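Pectate lyase/Amb allergen (Acidovorax citrulli, PDB 4HWV) probably cleaves the pectate of plant cell walls by calcium-dependent elimination, as a secreted parallel beta-helix enzyme of polysaccharide lyase family 1. Local coordinates at residues A[23-27]-A[323-327]; A[31-35]-A[193-197]; A[81-85]-A[169-173]; A[283-288]-A[316-322]. All coordinates share one frame; numbering follows the deposited sequence.

In the fold
Contact 3 joins two neighbouring strands of a parallel beta-helix, while contacts 1 and 2 lay a loop against its strands. Contact 3 is the buried one, its two parallel strands held by regular backbone bonds. Contacts 1 and 2, both partly buried, fasten one N-terminal loop across strands 324-327 and 192-198, and there side chains such as Thr325 and Asn194 do the bonding; the two meet where Ala27 O probably accepts a hydrogen bond from Thr33 OG1. Contact 2 joins contact 3 through Val196 O and Leu169 N. Contact 4, loop against loop near the calcium, relies more on waters and reaches contact 1 through Asn288 OD1 and Lys323 N.

Contact 1 of 4, residues A[23-27]-A[323-327]; sequences ATGWA and KVTFH
Thr325 OG1 has two hydrogen-bond partners: Trp26 N donates to it over 2.9 Å in a fairly straight bond (158° at the hydrogen), and Tyr460 OH is the second. With OG1 anti to its own carbonyl carbon (chi1 -56°), the hydroxyl is presented to the passing loop while CG2 takes the side nearer His327. A shorter bond lies two residues further along the strand, where Thr24 OG1 meets His327 NE2 at 2.7 Å. The hydroxyl sits at the edge of the imidazole and in its plane, and the two side chains cross at about a right angle. Gly25 spans the gap between these bonds, its CA 3.6 Å from Thr325 OG1, in a backbone conformation of positive phi. At the other end the indole of Trp26 lies against the aliphatic chain of Lys323. Lys323 CB stands 3.5 Å from the centroid of the five-membered ring, almost on its normal, in a CH-pi contact, and CD continues over the six-membered ring; the ammonium is too distant for more than a weak cation-pi attraction. Phe459 and Tyr460 also meet the indole. The loop before strand 44-47 is thus laid along strand 324-327 of the parallel beta-helix, which is itself flanked by strands 290-293 and 345-356; Thr291 on the former binds the loop as well, through Thr24 O and Ala27 N.

Contact 2 of 4, residues A[31-35]-A[193-197]; sequences TPTTG and ANIVI
A coil of the parallel beta-helix meets the N-terminal loop here: strand 192-198 holds residues 31-35 against its outer side mainly through one amide, that of Asn194. Its OD1 accepts two successive backbone N-H groups of the loop. Thr34 N approaches at 2.7 Å, in the carbonyl plane and on a lone pair, whereas Gly35 N comes at 2.9 Å from above that plane, 51° out of it, and so uses no lone pair direction. The other end of the same amide donates: ND2 gives a hydrogen bond to Thr34 OG1 at 3.2 Å, nearly within the amide plane, and has a further partner in Asn166 OD1. With bonds at both ends the amide is held in one rotation, its oxygen turned to the loop backbone. The side chain reaches this place because CG is anti to the backbone N (chi1 -167°), from a residue whose own phi is positive. Thr34 answers with its hydroxyl set between backbone N and carbonyl carbon (chi1 57°), which brings OG1 round to ND2. Thr33 contributes its methyl: CG2 packs 3.7 Å from Val196 CG2, while its hydroxyl turns to Ala27 O, within the loop. Trp238 on the adjoining strand 237-240 touches both Thr33 and Val196. Gly35, also at positive phi, passes close over the strand, with a CA-H...O contact to Asn194 O and its N only 3.4 Å from Val196 CG2.

Contact 3 of 4, residues A[81-85]-A[169-173]; sequences IRIRG and LLGIG
Leu170 is bonded to the neighbouring strand through both its N and its O: the N donates to Ile81 O and the O accepts from Ile83 N, each over 2.9 Å. Ile172 N donates to Ile83 O, also at 2.9 Å, so that Ile83 reaches both neighbours of Gly171 and completes the parallel bridge between them. The two short strand segments run at 31° to each other, and a short CA-H...O contact, Arg82 CA to Leu170 O at 3.1 Å, accompanies the regular bonds. Two waters extend the network. One accepts from Arg82 NH1 and donates to Gly171 O; the other accepts from Gly85 N and donates to Ile172 O, bridging the two segments beyond the last direct bond. The Arg82 chain is extended from CG to NE, and this length lays its guanidinium beside Leu170, NH1 lying 3.7 Å from CD1, while NH1 also donates to Ile18 O. Ile172 wedges next to the same arginine, its CG1 3.8 Å from Arg82 CB, and its CD1 lies over one face of the Arg84 guanidinium. On the face that carries Ile81, Ile83 and Leu169, the side chains that meet are aliphatic: Ile81 and Leu169 lie side by side and point the same way, with Leu169 CD2 3.8 Å from Ile81 CB. Leu53 of helix 50-57 touches both. Like residues stacked in register on successive parallel strands, as these two are, are characteristic of the parallel beta-helix of pectate lyases, in which strands 79-83 and 167-171 are neighbours.

Contact 4 of 4, residues A[283-288]-A[316-322]; sequences VTRHGN and SGNPRML
Met321 CG lies anti to its carbonyl carbon (chi1 -60°), and a bend at chi2 (-70°) folds the thioether over His286. CE comes to rest above the centre of the imidazole, 3.8 Å from the centroid and 12° off the ring normal, in a CH-pi contact; the sulfur approaches the ring obliquely. His286 NE2 bonds to Ala314 O, which helps to fix the ring under the methyl. Beside it, Leu322 N donates to Gly287 O at 2.9 Å, in the carbonyl plane, and Leu322 CD2 reaches back to Val283 CG1 at 4.0 Å. Waters supply much of the remaining polar joining: one links Arg285 N to Ser316 O, another Arg285 O to Asn318 N, a third Asn288 ND2 to Arg320 O, while Asn288 OD1 accepts from Lys323 N. Ser316 CB lies over one face of the Arg285 guanidinium. Asn318 OD1 accepts from Arg320 N at 2.8 Å, an Asx turn within the type I turn from Asn318 to Met321. The other segment makes a type II' turn from Thr284 to Gly287, beginning two residues on from the calcium ligand Asp282. The two loops link strands of the parallel beta-helix, 281-283 to 290-293 and 302-306 to 324-327, and pack together near the calcium site.

Contact 1 of 4, residues A[23-27]-A[323-327]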
loop_
_atom_site.group_PDB
_atom_site.type_symbol
_atom_site.label_atom_id
_atom_site.label_comp_id
_atom_site.label_asym_id
_atom_site.label_seq_id
_atom_site.Cartn_x
_atom_site.Cartn_y
_atom_site.Cartn_z
ATOM N N ALA A 23 -19.076 -8.114 -24.729
ATOM C CA ALA A 23 -18.084 -7.241 -25.351
ATOM C C ALA A 23 -18.735 -6.192 -26.244
ATOM O O ALA A 23 -19.675 -6.463 -26.983
ATOM C CB ALA A 23 -17.062 -8.067 -26.133
ATOM N N THR A 24 -18.225 -4.976 -26.121
ATOM C CA THR A 24 -18.663 -3.824 -26.892
ATOM C C THR A 24 -17.439 -3.192 -27.550
ATOM O O THR A 24 -16.311 -3.655 -27.349
ATOM C CB THR A 24 -19.270 -2.781 -25.940
ATOM O OG1 THR A 24 -18.367 -2.601 -24.843
ATOM C CG2 THR A 24 -20.638 -3.213 -25.431
ATOM N N GLY A 25 -17.638 -2.119 -28.311
ATOM C CA GLY A 25 -16.516 -1.395 -28.896
ATOM C C GLY A 25 -15.709 -2.223 -29.879
ATOM O O GLY A 25 -16.241 -3.122 -30.524
ATOM N N TRP A 26 -14.431 -1.900 -30.039
ATOM C CA TRP A 26 -13.656 -2.564 -31.067
ATOM C C TRP A 26 -13.578 -4.087 -30.860
ATOM O O TRP A 26 -13.494 -4.834 -31.830
ATOM C CB TRP A 26 -12.260 -1.973 -31.115
ATOM C CG TRP A 26 -12.065 -0.743 -31.956
ATOM C CD1 TRP A 26 -11.523 0.443 -31.534
ATOM C CD2 TRP A 26 -12.294 -0.601 -33.370
ATOM N NE1 TRP A 26 -11.413 1.314 -32.590
ATOM C CE2 TRP A 26 -11.859 0.699 -33.732
ATOM C CE3 TRP A 26 -12.798 -1.452 -34.373
ATOM C CZ2 TRP A 26 -11.933 1.173 -35.045
ATOM C CZ3 TRP A 26 -12.857 -0.976 -35.674
ATOM C CH2 TRP A 26 -12.433 0.321 -35.994
ATOM N N ALA A 27 -13.610 -4.555 -29.614
ATOM C CA ALA A 27 -13.594 -6.001 -29.346
ATOM C C ALA A 27 -14.830 -6.717 -29.915
ATOM O O ALA A 27 -14.834 -7.944 -30.053
ATOM C CB ALA A 27 -13.477 -6.283 -27.858
ATOM N N LYS A 323 -6.371 -0.883 -32.447
ATOM C CA LYS A 323 -7.735 -0.393 -32.311
ATOM C C LYS A 323 -8.238 -0.712 -30.912
ATOM O O LYS A 323 -8.376 -1.891 -30.548
ATOM C CB LYS A 323 -8.638 -1.036 -33.361
ATOM C CG LYS A 323 -8.302 -0.566 -34.780
ATOM C CD LYS A 323 -9.070 -1.388 -35.816
ATOM C CE LYS A 323 -8.950 -0.861 -37.254
ATOM N NZ LYS A 323 -7.536 -0.860 -37.700
ATOM N N VAL A 324 -8.485 0.332 -30.116
ATOM C CA VAL A 324 -8.809 0.161 -28.702
ATOM C C VAL A 324 -9.975 1.079 -28.335
ATOM O O VAL A 324 -10.016 2.254 -28.744
ATOM C CB VAL A 324 -7.605 0.516 -27.787
ATOM C CG1 VAL A 324 -7.927 0.205 -26.334
ATOM C CG2 VAL A 324 -6.367 -0.238 -28.223
ATOM N N THR A 325 -10.936 0.537 -27.586
ATOM C CA THR A 325 -12.033 1.322 -27.031
ATOM C C THR A 325 -11.943 1.322 -25.510
ATOM O O THR A 325 -11.804 0.258 -24.899
ATOM C CB THR A 325 -13.380 0.699 -27.407
ATOM O OG1 THR A 325 -13.483 0.581 -28.841
ATOM C CG2 THR A 325 -14.526 1.532 -26.849
ATOM N N PHE A 326 -12.028 2.503 -24.908
ATOM C CA PHE A 326 -12.132 2.644 -23.443
ATOM C C PHE A 326 -13.484 3.278 -23.129
ATOM O O PHE A 326 -13.747 4.402 -23.558
ATOM C CB PHE A 326 -11.099 3.642 -22.879
ATOM C CG PHE A 326 -9.662 3.192 -22.919
ATOM C CD1 PHE A 326 -8.889 3.367 -24.071
ATOM C CD2 PHE A 326 -9.058 2.694 -21.767
ATOM C CE1 PHE A 326 -7.536 3.031 -24.087
ATOM C CE2 PHE A 326 -7.700 2.351 -21.775
ATOM C CZ PHE A 326 -6.937 2.526 -22.943
ATOM N N HIS A 327 -14.322 2.610 -22.336
ATOM C CA HIS A 327 -15.548 3.261 -21.901
ATOM C C HIS A 327 -15.999 2.808 -20.525
ATOM O O HIS A 327 -15.798 1.653 -20.136
ATOM C CB HIS A 327 -16.693 3.136 -22.940
ATOM C CG HIS A 327 -17.305 1.777 -23.054
ATOM N ND1 HIS A 327 -18.339 1.355 -22.246
ATOM C CD2 HIS A 327 -17.070 0.766 -23.923
ATOM C CE1 HIS A 327 -18.718 0.140 -22.614
ATOM N NE2 HIS A 327 -17.958 -0.244 -23.627
#

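Contact 2 of 4, residues A[31-35]-A[193-197]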
loop_
_atom_site.group_PDB
_atom_site.type_symbol
_atom_site.label_atom_id
_atom_site.label_comp_id
_atom_site.label_asym_id
_atom_site.label_seq_id
_atom_site.Cartn_x
_atom_site.Cartn_y
_atom_site.Cartn_z
ATOM N N THR A 31 -15.239 -10.795 -35.933
ATOM C CA THR A 31 -15.611 -11.970 -35.149
ATOM C C THR A 31 -15.689 -11.541 -33.674
ATOM O O THR A 31 -14.688 -11.199 -33.076
ATOM C CB THR A 31 -14.573 -13.111 -35.321
ATOM O OG1 THR A 31 -14.434 -13.431 -36.711
ATOM C CG2 THR A 31 -14.997 -14.357 -34.554
ATOM N N PRO A 32 -16.888 -11.546 -33.089
ATOM C CA PRO A 32 -17.037 -10.936 -31.760
ATOM C C PRO A 32 -16.227 -11.678 -30.699
ATOM O O PRO A 32 -16.029 -12.887 -30.792
ATOM C CB PRO A 32 -18.542 -11.044 -31.490
ATOM C CG PRO A 32 -19.170 -11.290 -32.836
ATOM C CD PRO A 32 -18.155 -12.106 -33.586
ATOM N N THR A 33 -15.740 -10.948 -29.709
ATOM C CA THR A 33 -14.958 -11.550 -28.631
ATOM C C THR A 33 -15.875 -12.321 -27.695
ATOM O O THR A 33 -16.885 -11.775 -27.225
ATOM C CB THR A 33 -14.224 -10.455 -27.831
ATOM O OG1 THR A 33 -13.322 -9.773 -28.701
ATOM C CG2 THR A 33 -13.417 -11.066 -26.701
ATOM N N THR A 34 -15.540 -13.588 -27.449
ATOM C CA THR A 34 -16.285 -14.444 -26.518
ATOM C C THR A 34 -15.376 -15.153 -25.498
ATOM O O THR A 34 -15.875 -15.850 -24.609
ATOM C CB THR A 34 -17.053 -15.547 -27.266
ATOM O OG1 THR A 34 -16.118 -16.309 -28.036
ATOM C CG2 THR A 34 -18.140 -14.949 -28.171
ATOM N N GLY A 35 -14.053 -15.015 -25.631
ATOM C CA GLY A 35 -13.151 -15.708 -24.727
ATOM C C GLY A 35 -13.392 -17.206 -24.766
ATOM O O GLY A 35 -13.442 -17.807 -25.838
ATOM N N ALA A 193 -5.899 -14.978 -30.214
ATOM C CA ALA A 193 -7.103 -14.175 -30.341
ATOM C C ALA A 193 -8.123 -14.625 -29.319
ATOM O O ALA A 193 -8.102 -15.775 -28.866
ATOM C CB ALA A 193 -7.702 -14.311 -31.742
ATOM N N ASN A 194 -9.030 -13.709 -28.987
ATOM C CA ASN A 194 -10.301 -14.036 -28.336
ATOM C C ASN A 194 -10.154 -14.306 -26.830
ATOM O O ASN A 194 -10.222 -15.454 -26.370
ATOM C CB ASN A 194 -11.005 -15.183 -29.052
ATOM C CG ASN A 194 -12.425 -15.321 -28.594
ATOM O OD1 ASN A 194 -13.065 -14.313 -28.246
ATOM N ND2 ASN A 194 -12.948 -16.555 -28.596
ATOM N N ILE A 195 -9.954 -13.233 -26.064
ATOM C CA ILE A 195 -9.668 -13.329 -24.630
ATOM C C ILE A 195 -10.590 -12.386 -23.866
ATOM O O ILE A 195 -10.796 -11.237 -24.286
ATOM C CB ILE A 195 -8.187 -12.996 -24.345
ATOM C CG1 ILE A 195 -7.282 -14.107 -24.898
ATOM C CG2 ILE A 195 -7.950 -12.790 -22.845
ATOM C CD1 ILE A 195 -5.801 -13.715 -24.994
ATOM N N VAL A 196 -11.180 -12.893 -22.772
ATOM C CA VAL A 196 -12.060 -12.110 -21.913
ATOM C C VAL A 196 -11.502 -12.166 -20.490
ATOM O O VAL A 196 -11.151 -13.246 -19.994
ATOM C CB VAL A 196 -13.493 -12.675 -21.942
ATOM C CG1 VAL A 196 -14.346 -12.048 -20.817
ATOM C CG2 VAL A 196 -14.122 -12.475 -23.322
ATOM N N ILE A 197 -11.417 -11.000 -19.837
ATOM C CA ILE A 197 -10.894 -10.920 -18.476
ATOM C C ILE A 197 -11.859 -10.061 -17.669
ATOM O O ILE A 197 -12.079 -8.901 -18.027
ATOM C CB ILE A 197 -9.456 -10.289 -18.459
ATOM C CG1 ILE A 197 -8.487 -11.158 -19.285
ATOM C CG2 ILE A 197 -8.953 -10.106 -17.040
ATOM C CD1 ILE A 197 -7.128 -10.536 -19.507
#

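Contact 3 of 4, residues A[81-85]-A[169-173]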
loop_
_atom_site.group_PDB
_atom_site.type_symbol
_atom_site.label_atom_id
_atom_site.label_comp_id
_atom_site.label_asym_id
_atom_site.label_seq_id
_atom_site.Cartn_x
_atom_site.Cartn_y
_atom_site.Cartn_z
ATOM N N ILE A 81 -11.551 -20.018 -16.798
ATOM C CA ILE A 81 -10.687 -20.133 -15.632
ATOM C C ILE A 81 -11.196 -19.131 -14.597
ATOM O O ILE A 81 -11.123 -17.911 -14.801
ATOM C CB ILE A 81 -9.210 -19.841 -15.997
ATOM C CG1 ILE A 81 -8.716 -20.827 -17.064
ATOM C CG2 ILE A 81 -8.344 -19.893 -14.750
ATOM C CD1 ILE A 81 -7.405 -20.424 -17.709
ATOM N N ARG A 82 -11.721 -19.655 -13.491
ATOM C CA ARG A 82 -12.260 -18.815 -12.431
ATOM C C ARG A 82 -11.216 -18.645 -11.341
ATOM O O ARG A 82 -10.562 -19.610 -10.948
ATOM C CB ARG A 82 -13.561 -19.395 -11.878
ATOM C CG ARG A 82 -14.631 -19.486 -12.952
ATOM C CD ARG A 82 -16.029 -19.738 -12.412
ATOM N NE ARG A 82 -16.957 -19.915 -13.525
ATOM C CZ ARG A 82 -17.644 -18.934 -14.108
ATOM N NH1 ARG A 82 -17.541 -17.670 -13.699
ATOM N NH2 ARG A 82 -18.436 -19.234 -15.127
ATOM N N ILE A 83 -11.040 -17.404 -10.885
ATOM C CA ILE A 83 -10.018 -17.096 -9.890
ATOM C C ILE A 83 -10.646 -17.087 -8.496
ATOM O O ILE A 83 -11.519 -16.265 -8.205
ATOM C CB ILE A 83 -9.381 -15.708 -10.142
ATOM C CG1 ILE A 83 -8.947 -15.565 -11.612
ATOM C CG2 ILE A 83 -8.262 -15.433 -9.110
ATOM C CD1 ILE A 83 -7.945 -16.593 -12.075
ATOM N N ARG A 84 -10.214 -18.021 -7.653
ATOM C CA ARG A 84 -10.671 -18.101 -6.272
ATOM C C ARG A 84 -9.652 -17.463 -5.351
ATOM O O ARG A 84 -8.563 -18.001 -5.152
ATOM C CB ARG A 84 -10.931 -19.550 -5.830
ATOM C CG ARG A 84 -11.588 -19.622 -4.453
ATOM C CD ARG A 84 -11.778 -21.028 -3.882
ATOM N NE ARG A 84 -12.621 -21.912 -4.676
ATOM C CZ ARG A 84 -13.945 -21.823 -4.748
ATOM N NH1 ARG A 84 -14.587 -20.843 -4.118
ATOM N NH2 ARG A 84 -14.628 -22.700 -5.468
ATOM N N GLY A 85 -10.011 -16.323 -4.782
ATOM C CA GLY A 85 -9.121 -15.643 -3.855
ATOM C C GLY A 85 -7.944 -14.973 -4.545
ATOM O O GLY A 85 -8.065 -14.453 -5.671
ATOM N N LEU A 169 -10.726 -15.387 -18.152
ATOM C CA LEU A 169 -10.280 -15.322 -16.766
ATOM C C LEU A 169 -11.356 -14.553 -16.024
ATOM O O LEU A 169 -11.580 -13.364 -16.311
ATOM C CB LEU A 169 -8.941 -14.593 -16.639
ATOM C CG LEU A 169 -7.773 -15.242 -17.374
ATOM C CD1 LEU A 169 -6.554 -14.338 -17.362
ATOM C CD2 LEU A 169 -7.406 -16.558 -16.750
ATOM N N LEU A 170 -12.031 -15.223 -15.082
ATOM C CA LEU A 170 -13.224 -14.658 -14.458
ATOM C C LEU A 170 -13.067 -14.734 -12.948
ATOM O O LEU A 170 -12.994 -15.817 -12.383
ATOM C CB LEU A 170 -14.490 -15.425 -14.903
ATOM C CG LEU A 170 -14.758 -15.442 -16.417
ATOM C CD1 LEU A 170 -15.954 -16.332 -16.725
ATOM C CD2 LEU A 170 -14.972 -14.050 -17.037
ATOM N N GLY A 171 -12.951 -13.588 -12.294
ATOM C CA GLY A 171 -12.854 -13.604 -10.845
ATOM C C GLY A 171 -14.116 -14.136 -10.183
ATOM O O GLY A 171 -15.220 -13.859 -10.650
ATOM N N ILE A 172 -13.949 -14.861 -9.072
ATOM C CA ILE A 172 -15.091 -15.272 -8.256
ATOM C C ILE A 172 -15.374 -14.241 -7.163
ATOM O O ILE A 172 -14.478 -13.857 -6.398
ATOM C CB ILE A 172 -14.818 -16.629 -7.573
ATOM C CG1 ILE A 172 -14.692 -17.726 -8.637
ATOM C CG2 ILE A 172 -15.894 -16.953 -6.539
ATOM C CD1 ILE A 172 -14.135 -19.038 -8.107
ATOM N N GLY A 173 -16.623 -13.790 -7.067
ATOM C CA GLY A 173 -17.005 -13.022 -5.883
ATOM C C GLY A 173 -16.427 -11.617 -5.872
ATOM O O GLY A 173 -16.272 -10.970 -6.913
HETATM O O HOH W 1 -16.818 -16.198 -11.377
HETATM O O HOH W 2 -12.560 -15.039 -4.854
#

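Contact 4 of 4, residues A[283-288]-A[316-322]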
loop_
_atom_site.group_PDB
_atom_site.type_symbol
_atom_site.label_atom_id
_atom_site.label_comp_id
_atom_site.label_asym_id
_atom_site.label_seq_id
_atom_site.Cartn_x
_atom_site.Cartn_y
_atom_site.Cartn_z
ATOM N N VAL A 283 -0.939 -1.694 -24.987
ATOM C CA VAL A 283 -1.330 -2.353 -26.236
ATOM C C VAL A 283 -0.343 -1.881 -27.280
ATOM O O VAL A 283 -0.288 -0.694 -27.590
ATOM C CB VAL A 283 -2.780 -1.986 -26.659
ATOM C CG1 VAL A 283 -3.177 -2.762 -27.903
ATOM C CG2 VAL A 283 -3.762 -2.229 -25.509
ATOM N N THR A 284 0.464 -2.800 -27.794
ATOM C CA THR A 284 1.556 -2.434 -28.701
ATOM C C THR A 284 1.617 -3.445 -29.844
ATOM O O THR A 284 0.885 -4.435 -29.845
ATOM C CB THR A 284 2.910 -2.424 -27.960
ATOM O OG1 THR A 284 3.166 -3.735 -27.444
ATOM C CG2 THR A 284 2.914 -1.407 -26.818
ATOM N N ARG A 285 2.479 -3.175 -30.823
ATOM C CA ARG A 285 2.752 -4.114 -31.905
ATOM C C ARG A 285 1.480 -4.561 -32.615
ATOM O O ARG A 285 0.826 -3.750 -33.267
ATOM C CB ARG A 285 3.583 -5.289 -31.387
ATOM C CG ARG A 285 5.015 -4.844 -31.093
ATOM C CD ARG A 285 5.885 -5.930 -30.471
ATOM N NE ARG A 285 7.250 -5.432 -30.308
ATOM C CZ ARG A 285 8.175 -5.559 -31.251
ATOM N NH1 ARG A 285 7.867 -6.213 -32.356
ATOM N NH2 ARG A 285 9.394 -5.066 -31.086
ATOM N N HIS A 286 1.100 -5.831 -32.472
ATOM C CA HIS A 286 -0.090 -6.344 -33.164
ATOM C C HIS A 286 -1.297 -6.550 -32.258
ATOM O O HIS A 286 -2.235 -7.241 -32.615
ATOM C CB HIS A 286 0.227 -7.604 -33.967
ATOM C CG HIS A 286 1.045 -7.336 -35.191
ATOM N ND1 HIS A 286 1.130 -8.228 -36.235
ATOM C CD2 HIS A 286 1.812 -6.274 -35.543
ATOM C CE1 HIS A 286 1.917 -7.735 -37.174
ATOM N NE2 HIS A 286 2.341 -6.549 -36.781
ATOM N N GLY A 287 -1.285 -5.949 -31.073
ATOM C CA GLY A 287 -2.499 -5.893 -30.268
ATOM C C GLY A 287 -3.576 -5.175 -31.055
ATOM O O GLY A 287 -3.317 -4.137 -31.676
ATOM N N ASN A 288 -4.795 -5.710 -31.048
ATOM C CA ASN A 288 -5.826 -5.104 -31.882
ATOM C C ASN A 288 -7.209 -5.534 -31.428
ATOM O O ASN A 288 -7.366 -6.600 -30.832
ATOM C CB ASN A 288 -5.614 -5.490 -33.355
ATOM C CG ASN A 288 -6.209 -4.484 -34.317
ATOM O OD1 ASN A 288 -6.547 -3.365 -33.937
ATOM N ND2 ASN A 288 -6.340 -4.881 -35.581
ATOM N N SER A 316 5.851 -2.752 -35.317
ATOM C CA SER A 316 5.615 -2.028 -34.074
ATOM C C SER A 316 5.054 -0.604 -34.204
ATOM O O SER A 316 4.780 0.049 -33.200
ATOM C CB SER A 316 6.890 -2.009 -33.218
ATOM O OG SER A 316 7.960 -1.415 -33.923
ATOM N N GLY A 317 4.862 -0.124 -35.421
ATOM C CA GLY A 317 4.275 1.199 -35.622
ATOM C C GLY A 317 3.301 1.125 -36.776
ATOM O O GLY A 317 3.488 1.761 -37.823
ATOM N N ASN A 318 2.232 0.359 -36.567
ATOM C CA ASN A 318 1.361 -0.061 -37.651
ATOM C C ASN A 318 -0.027 0.528 -37.455
ATOM O O ASN A 318 -0.725 0.154 -36.514
ATOM C CB ASN A 318 1.313 -1.595 -37.680
ATOM C CG ASN A 318 0.552 -2.152 -38.864
ATOM O OD1 ASN A 318 -0.348 -1.509 -39.416
ATOM N ND2 ASN A 318 0.919 -3.369 -39.272
ATOM N N PRO A 319 -0.422 1.468 -38.333
ATOM C CA PRO A 319 -1.721 2.135 -38.185
ATOM C C PRO A 319 -2.916 1.262 -38.544
ATOM O O PRO A 319 -4.040 1.757 -38.531
ATOM C CB PRO A 319 -1.621 3.315 -39.150
ATOM C CG PRO A 319 -0.700 2.838 -40.219
ATOM C CD PRO A 319 0.319 1.958 -39.515
ATOM N N ARG A 320 -2.673 -0.009 -38.857
ATOM C CA ARG A 320 -3.754 -0.985 -39.058
ATOM C C ARG A 320 -4.013 -1.823 -37.805
ATOM O O ARG A 320 -4.939 -2.631 -37.760
ATOM C CB ARG A 320 -3.437 -1.855 -40.277
ATOM C CG ARG A 320 -3.257 -0.986 -41.512
ATOM C CD ARG A 320 -2.710 -1.698 -42.730
ATOM N NE ARG A 320 -2.622 -0.737 -43.824
ATOM C CZ ARG A 320 -1.894 -0.902 -44.926
ATOM N NH1 ARG A 320 -1.173 -2.005 -45.081
ATOM N NH2 ARG A 320 -1.877 0.050 -45.861
ATOM N N MET A 321 -3.189 -1.604 -36.782
ATOM C CA MET A 321 -3.312 -2.276 -35.487
ATOM C C MET A 321 -3.760 -1.271 -34.423
ATOM O O MET A 321 -4.075 -0.119 -34.726
ATOM C CB MET A 321 -1.947 -2.854 -35.087
ATOM C CG MET A 321 -1.389 -3.868 -36.091
ATOM S SD MET A 321 -2.351 -5.395 -36.064
ATOM C CE MET A 321 -1.762 -6.208 -37.557
ATOM N N LEU A 322 -3.802 -1.719 -33.175
ATOM C CA LEU A 322 -3.973 -0.828 -32.027
ATOM C C LEU A 322 -5.353 -0.163 -31.984
ATOM O O LEU A 322 -5.497 0.967 -31.495
ATOM C CB LEU A 322 -2.839 0.205 -31.944
ATOM C CG LEU A 322 -1.422 -0.368 -32.087
ATOM C CD1 LEU A 322 -0.406 0.774 -32.046
ATOM C CD2 LEU A 322 -1.077 -1.442 -31.034
HETATM O O HOH W 3 4.179 -0.760 -30.806
HETATM O O HOH W 4 1.886 -1.375 -34.175
HETATM O O HOH W 5 -7.783 -3.718 -38.110
#